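Local coordinates for protein gdp-l-fucose synthetase (Naegleria fowleri, PDB 6AQZ) that binds NADP in a Rossmann-type domain and probably makes GDP-L-fucose by NADPH-dependent epimerisation and reduction of a GDP-sugar intermediate, at residues A[26-31]-A[52-57]. Residues are numbered along the deposited sequence; the frame is centred on the assembly and turned at random.
Sequences VILVTG and KWVFLG. With NAP (NADP nicotinamide-adenine-dinucleotide phosphate), chain G.
Ile27 spreads both branches over one face of the Trp53 indole. Its CG2, anti to the backbone N, sits above the six-membered ring, 3.7 Å from the centroid and 26° off the normal, a CH-pi contact. The other branch reaches across the same face, with Ile27 CD1 3.5 Å from Trp53 NE1, whose N-H is given to Lys50 O. In Trp53, CG anti to the carbonyl carbon (chi1 -71°) brings the indole toward strand 26-30, and chi2 near 74° turns its face to Ile27. Val29 CG2 meets the same indole at its edge, 4.0 Å from Trp53 CE3, and also packs against Phe55, 3.8 Å from CE2; the Val29 and Phe55 side chains run alongside each other. Strand 26-30, helix 35-46 and strand 52-55 form the first beta-alpha-beta crossover of the Rossmann fold; the connecting helix packs over Trp53 and Phe55. Four backbone bonds hold the parallel register, from Ile27 N to Lys52 O (2.9 Å) through to Leu56 N to Val29 O (2.9 Å). On the face shared by Leu28 and Val54, Leu28 CD1 touches Val54 CB and lies slantwise against Leu56 CD1 at 3.9 Å; Phe73 and Tyr76 of helix 66-76 pack on this side. At the C-terminal ends the cofactor arrives: Gly31, at positive phi, brings its CA against the adenosine ribose, 3.2 Å from NAP O3B, and Gly57 lies beside the 2'-phosphate.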
ATOM      1  N   VAL A  26     -25.130 -16.868   8.023  1.00 62.25           N
ATOM      2  CA  VAL A  26     -25.385 -15.451   7.842  1.00 59.10           C
ATOM      3  C   VAL A  26     -24.321 -14.977   6.874  1.00 52.98           C
ATOM      4  O   VAL A  26     -23.127 -15.141   7.144  1.00 45.74           O
ATOM      5  CB  VAL A  26     -25.295 -14.682   9.173  1.00 57.53           C
ATOM      6  CG1 VAL A  26     -25.687 -13.235   8.994  1.00 52.89           C
ATOM      7  CG2 VAL A  26     -26.120 -15.352  10.262  1.00 57.05           C
ATOM      8  N   ILE A  27     -24.742 -14.407   5.750  1.00 47.99           N
ATOM      9  CA  ILE A  27     -23.808 -13.944   4.735  1.00 45.24           C
ATOM     10  C   ILE A  27     -23.935 -12.436   4.653  1.00 52.16           C
ATOM     11  O   ILE A  27     -24.977 -11.922   4.230  1.00 60.36           O
ATOM     12  CB  ILE A  27     -24.058 -14.573   3.358  1.00 48.42           C
ATOM     13  CG1 ILE A  27     -24.047 -16.102   3.417  1.00 50.36           C
ATOM     14  CG2 ILE A  27     -23.004 -14.072   2.372  1.00 40.60           C
ATOM     15  CD1 ILE A  27     -25.448 -16.740   3.714  1.00 46.38           C
ATOM     16  N   LEU A  28     -22.858 -11.733   5.003  1.00 55.97           N
ATOM     17  CA  LEU A  28     -22.809 -10.277   4.987  1.00 52.09           C
ATOM     18  C   LEU A  28     -22.201  -9.803   3.674  1.00 49.17           C
ATOM     19  O   LEU A  28     -21.100 -10.229   3.308  1.00 51.02           O
ATOM     20  CB  LEU A  28     -21.985  -9.772   6.170  1.00 53.93           C
ATOM     21  CG  LEU A  28     -22.134  -8.321   6.623  1.00 54.17           C
ATOM     22  CD1 LEU A  28     -23.566  -7.986   7.017  1.00 53.98           C
ATOM     23  CD2 LEU A  28     -21.141  -8.021   7.766  1.00 48.39           C
ATOM     24  N   VAL A  29     -22.918  -8.936   2.959  1.00 47.18           N
ATOM     25  CA  VAL A  29     -22.459  -8.415   1.673  1.00 49.04           C
ATOM     26  C   VAL A  29     -22.278  -6.908   1.854  1.00 56.00           C
ATOM     27  O   VAL A  29     -23.261  -6.152   1.881  1.00 63.81           O
ATOM     28  CB  VAL A  29     -23.434  -8.723   0.525  1.00 45.87           C
ATOM     29  CG1 VAL A  29     -22.897  -8.197  -0.816  1.00 36.77           C
ATOM     30  CG2 VAL A  29     -23.709 -10.216   0.417  1.00 44.52           C
ATOM     31  N   THR A  30     -21.026  -6.457   1.982  1.00 40.13           N
ATOM     32  CA  THR A  30     -20.788  -5.021   1.948  1.00 43.50           C
ATOM     33  C   THR A  30     -20.899  -4.553   0.511  1.00 43.41           C
ATOM     34  O   THR A  30     -20.614  -5.310  -0.426  1.00 47.60           O
ATOM     35  CB  THR A  30     -19.408  -4.641   2.504  1.00 42.51           C
ATOM     36  OG1 THR A  30     -18.404  -4.875   1.505  1.00 42.78           O
ATOM     37  CG2 THR A  30     -19.086  -5.428   3.793  1.00 38.59           C
ATOM     38  N   GLY A  31     -21.303  -3.296   0.337  1.00 38.63           N
ATOM     39  CA  GLY A  31     -21.551  -2.802  -1.010  1.00 42.37           C
ATOM     40  C   GLY A  31     -22.617  -3.589  -1.748  1.00 43.00           C
ATOM     41  O   GLY A  31     -22.564  -3.714  -2.978  1.00 43.94           O
ATOM     42  N   LYS A  52     -29.354 -16.531   5.691  1.00 61.95           N
ATOM     43  CA  LYS A  52     -29.831 -15.172   5.863  1.00 62.75           C
ATOM     44  C   LYS A  52     -28.831 -14.250   5.179  1.00 63.02           C
ATOM     45  O   LYS A  52     -27.668 -14.170   5.588  1.00 65.99           O
ATOM     46  CB  LYS A  52     -29.977 -14.827   7.344  1.00 66.36           C
ATOM     47  CG  LYS A  52     -30.442 -13.402   7.615  1.00 67.85           C
ATOM     48  CD  LYS A  52     -30.495 -13.120   9.113  1.00 73.89           C
ATOM     49  CE  LYS A  52     -31.039 -11.725   9.401  1.00 80.91           C
ATOM     50  NZ  LYS A  52     -30.844 -11.325  10.828  1.00 84.29           N
ATOM     51  N   TRP A  53     -29.281 -13.563   4.139  1.00 60.28           N
ATOM     52  CA  TRP A  53     -28.445 -12.678   3.347  1.00 56.08           C
ATOM     53  C   TRP A  53     -28.752 -11.232   3.710  1.00 57.11           C
ATOM     54  O   TRP A  53     -29.927 -10.842   3.753  1.00 58.50           O
ATOM     55  CB  TRP A  53     -28.672 -12.922   1.857  1.00 55.52           C
ATOM     56  CG  TRP A  53     -28.104 -14.216   1.432  1.00 58.43           C
ATOM     57  CD1 TRP A  53     -28.604 -15.473   1.682  1.00 62.23           C
ATOM     58  CD2 TRP A  53     -26.871 -14.403   0.736  1.00 56.80           C
ATOM     59  NE1 TRP A  53     -27.762 -16.432   1.149  1.00 53.73           N
ATOM     60  CE2 TRP A  53     -26.694 -15.800   0.562  1.00 51.01           C
ATOM     61  CE3 TRP A  53     -25.904 -13.525   0.231  1.00 54.00           C
ATOM     62  CZ2 TRP A  53     -25.588 -16.333  -0.089  1.00 49.88           C
ATOM     63  CZ3 TRP A  53     -24.794 -14.063  -0.425  1.00 50.96           C
ATOM     64  CH2 TRP A  53     -24.645 -15.451  -0.569  1.00 52.28           C
ATOM     65  N   VAL A  54     -27.701 -10.463   4.026  1.00 54.49           N
ATOM     66  CA  VAL A  54     -27.806  -9.050   4.402  1.00 53.11           C
ATOM     67  C   VAL A  54     -27.015  -8.216   3.405  1.00 48.95           C
ATOM     68  O   VAL A  54     -25.787  -8.330   3.332  1.00 49.69           O
ATOM     69  CB  VAL A  54     -27.298  -8.794   5.826  1.00 55.23           C
ATOM     70  CG1 VAL A  54     -27.468  -7.316   6.186  1.00 46.93           C
ATOM     71  CG2 VAL A  54     -27.999  -9.715   6.815  1.00 55.14           C
ATOM     72  N   PHE A  55     -27.704  -7.361   2.666  1.00 57.64           N
ATOM     73  CA  PHE A  55     -27.086  -6.529   1.632  1.00 53.52           C
ATOM     74  C   PHE A  55     -26.950  -5.119   2.190  1.00 51.01           C
ATOM     75  O   PHE A  55     -27.916  -4.359   2.222  1.00 55.25           O
ATOM     76  CB  PHE A  55     -27.913  -6.599   0.349  1.00 47.19           C
ATOM     77  CG  PHE A  55     -27.882  -7.980  -0.275  1.00 49.88           C
ATOM     78  CD1 PHE A  55     -28.795  -8.951   0.119  1.00 48.12           C
ATOM     79  CD2 PHE A  55     -26.877  -8.336  -1.177  1.00 46.08           C
ATOM     80  CE1 PHE A  55     -28.739 -10.243  -0.409  1.00 53.01           C
ATOM     81  CE2 PHE A  55     -26.813  -9.623  -1.706  1.00 44.35           C
ATOM     82  CZ  PHE A  55     -27.748 -10.576  -1.319  1.00 51.65           C
ATOM     83  N   LEU A  56     -25.737  -4.770   2.608  1.00 44.01           N
ATOM     84  CA  LEU A  56     -25.484  -3.498   3.260  1.00 50.46           C
ATOM     85  C   LEU A  56     -25.308  -2.387   2.237  1.00 49.58           C
ATOM     86  O   LEU A  56     -24.757  -2.587   1.155  1.00 50.04           O
ATOM     87  CB  LEU A  56     -24.206  -3.569   4.105  1.00 47.51           C
ATOM     88  CG  LEU A  56     -24.059  -4.552   5.267  1.00 48.90           C
ATOM     89  CD1 LEU A  56     -22.664  -4.433   5.781  1.00 50.72           C
ATOM     90  CD2 LEU A  56     -25.039  -4.250   6.377  1.00 51.96           C
ATOM     91  N   GLY A  57     -25.725  -1.184   2.614  1.00 52.26           N
ATOM     92  CA  GLY A  57     -25.346   0.006   1.890  1.00 54.45           C
ATOM     93  C   GLY A  57     -24.809   1.041   2.858  1.00 56.28           C
ATOM     94  O   GLY A  57     -24.849   0.860   4.075  1.00 63.22           O
TER
HETATM   95  PA  NAP G 401     -21.054   0.535  -7.128  1.00 43.59           P
HETATM   96  O1A NAP G 401     -20.520   1.932  -7.216  1.00 45.52           O
HETATM   97  O2A NAP G 401     -22.108   0.033  -8.079  1.00 46.25           O
HETATM   98  O5B NAP G 401     -21.604   0.204  -5.605  1.00 42.91           O
HETATM   99  C5B NAP G 401     -20.517   0.294  -4.751  1.00 44.44           C
HETATM  100  C4B NAP G 401     -21.036  -0.094  -3.340  1.00 48.12           C
HETATM  101  O4B NAP G 401     -20.132   0.367  -2.305  1.00 47.41           O
HETATM  102  C3B NAP G 401     -22.478   0.494  -3.060  1.00 38.76           C
HETATM  103  O3B NAP G 401     -23.234  -0.429  -2.323  1.00 38.01           O
HETATM  104  C2B NAP G 401     -22.159   1.641  -2.091  1.00 42.65           C
HETATM  105  O2B NAP G 401     -23.102   1.858  -1.172  1.00 43.89           O
HETATM  106  C1B NAP G 401     -20.970   0.938  -1.308  1.00 44.66           C
HETATM  107  N9A NAP G 401     -20.198   1.894  -0.522  1.00 38.77           N
HETATM  108  C8A NAP G 401     -19.355   2.881  -0.991  1.00 40.46           C
HETATM  109  N7A NAP G 401     -18.778   3.602  -0.003  1.00 42.81           N
HETATM  110  C5A NAP G 401     -19.293   3.054   1.160  1.00 34.38           C
HETATM  111  C6A NAP G 401     -19.080   3.373   2.498  1.00 40.82           C
HETATM  112  N6A NAP G 401     -18.207   4.404   2.844  1.00 44.83           N
HETATM  113  N1A NAP G 401     -19.683   2.673   3.490  1.00 43.61           N
HETATM  114  C2A NAP G 401     -20.506   1.672   3.057  1.00 47.70           C
HETATM  115  N3A NAP G 401     -20.818   1.258   1.810  1.00 41.53           N
HETATM  116  C4A NAP G 401     -20.175   1.979   0.862  1.00 34.16           C
HETATM  117  O3  NAP G 401     -19.625  -0.308  -7.317  1.00 46.07           O
HETATM  118  PN  NAP G 401     -19.799  -1.703  -8.064  1.00 46.23           P
HETATM  119  O1N NAP G 401     -20.795  -2.603  -7.439  1.00 45.12           O
HETATM  120  O2N NAP G 401     -19.608  -1.605  -9.561  1.00 46.93           O
HETATM  121  O5D NAP G 401     -18.310  -2.535  -7.672  1.00 54.00           O
HETATM  122  C5D NAP G 401     -18.295  -3.038  -6.396  1.00 44.12           C
HETATM  123  C4D NAP G 401     -16.982  -3.783  -6.316  1.00 52.03           C
HETATM  124  O4D NAP G 401     -16.708  -4.327  -7.618  1.00 45.40           O
HETATM  125  C3D NAP G 401     -15.825  -2.713  -6.022  1.00 58.51           C
HETATM  126  O3D NAP G 401     -14.929  -3.244  -5.108  1.00 51.91           O
HETATM  127  C2D NAP G 401     -15.184  -2.505  -7.412  1.00 57.91           C
HETATM  128  O2D NAP G 401     -13.827  -2.289  -7.381  1.00 58.93           O
HETATM  129  C1D NAP G 401     -15.417  -3.907  -8.046  1.00 49.92           C
HETATM  130  N1N NAP G 401     -15.311  -3.827  -9.532  1.00 55.58           N
HETATM  131  C2N NAP G 401     -16.304  -3.241 -10.321  1.00 48.01           C
HETATM  132  C3N NAP G 401     -16.147  -3.156 -11.689  1.00 51.45           C
HETATM  133  C7N NAP G 401     -17.216  -2.512 -12.518  1.00 47.96           C
HETATM  134  O7N NAP G 401     -17.096  -2.322 -13.741  1.00 42.82           O
HETATM  135  N7N NAP G 401     -18.400  -2.095 -11.900  1.00 40.82           N
HETATM  136  C4N NAP G 401     -14.942  -3.663 -12.384  1.00 56.85           C
HETATM  137  C5N NAP G 401     -13.930  -4.257 -11.459  1.00 58.35           C
HETATM  138  C6N NAP G 401     -14.131  -4.324 -10.142  1.00 59.32           C
HETATM  139  P2B NAP G 401     -24.433   3.072  -1.615  1.00 50.14           P
HETATM  140  O1X NAP G 401     -25.120   2.297  -2.697  1.00 51.94           O
HETATM  141  O2X NAP G 401     -25.152   3.164  -0.267  1.00 55.56           O
HETATM  142  O3X NAP G 401     -23.590   4.241  -2.031  1.00 51.97           O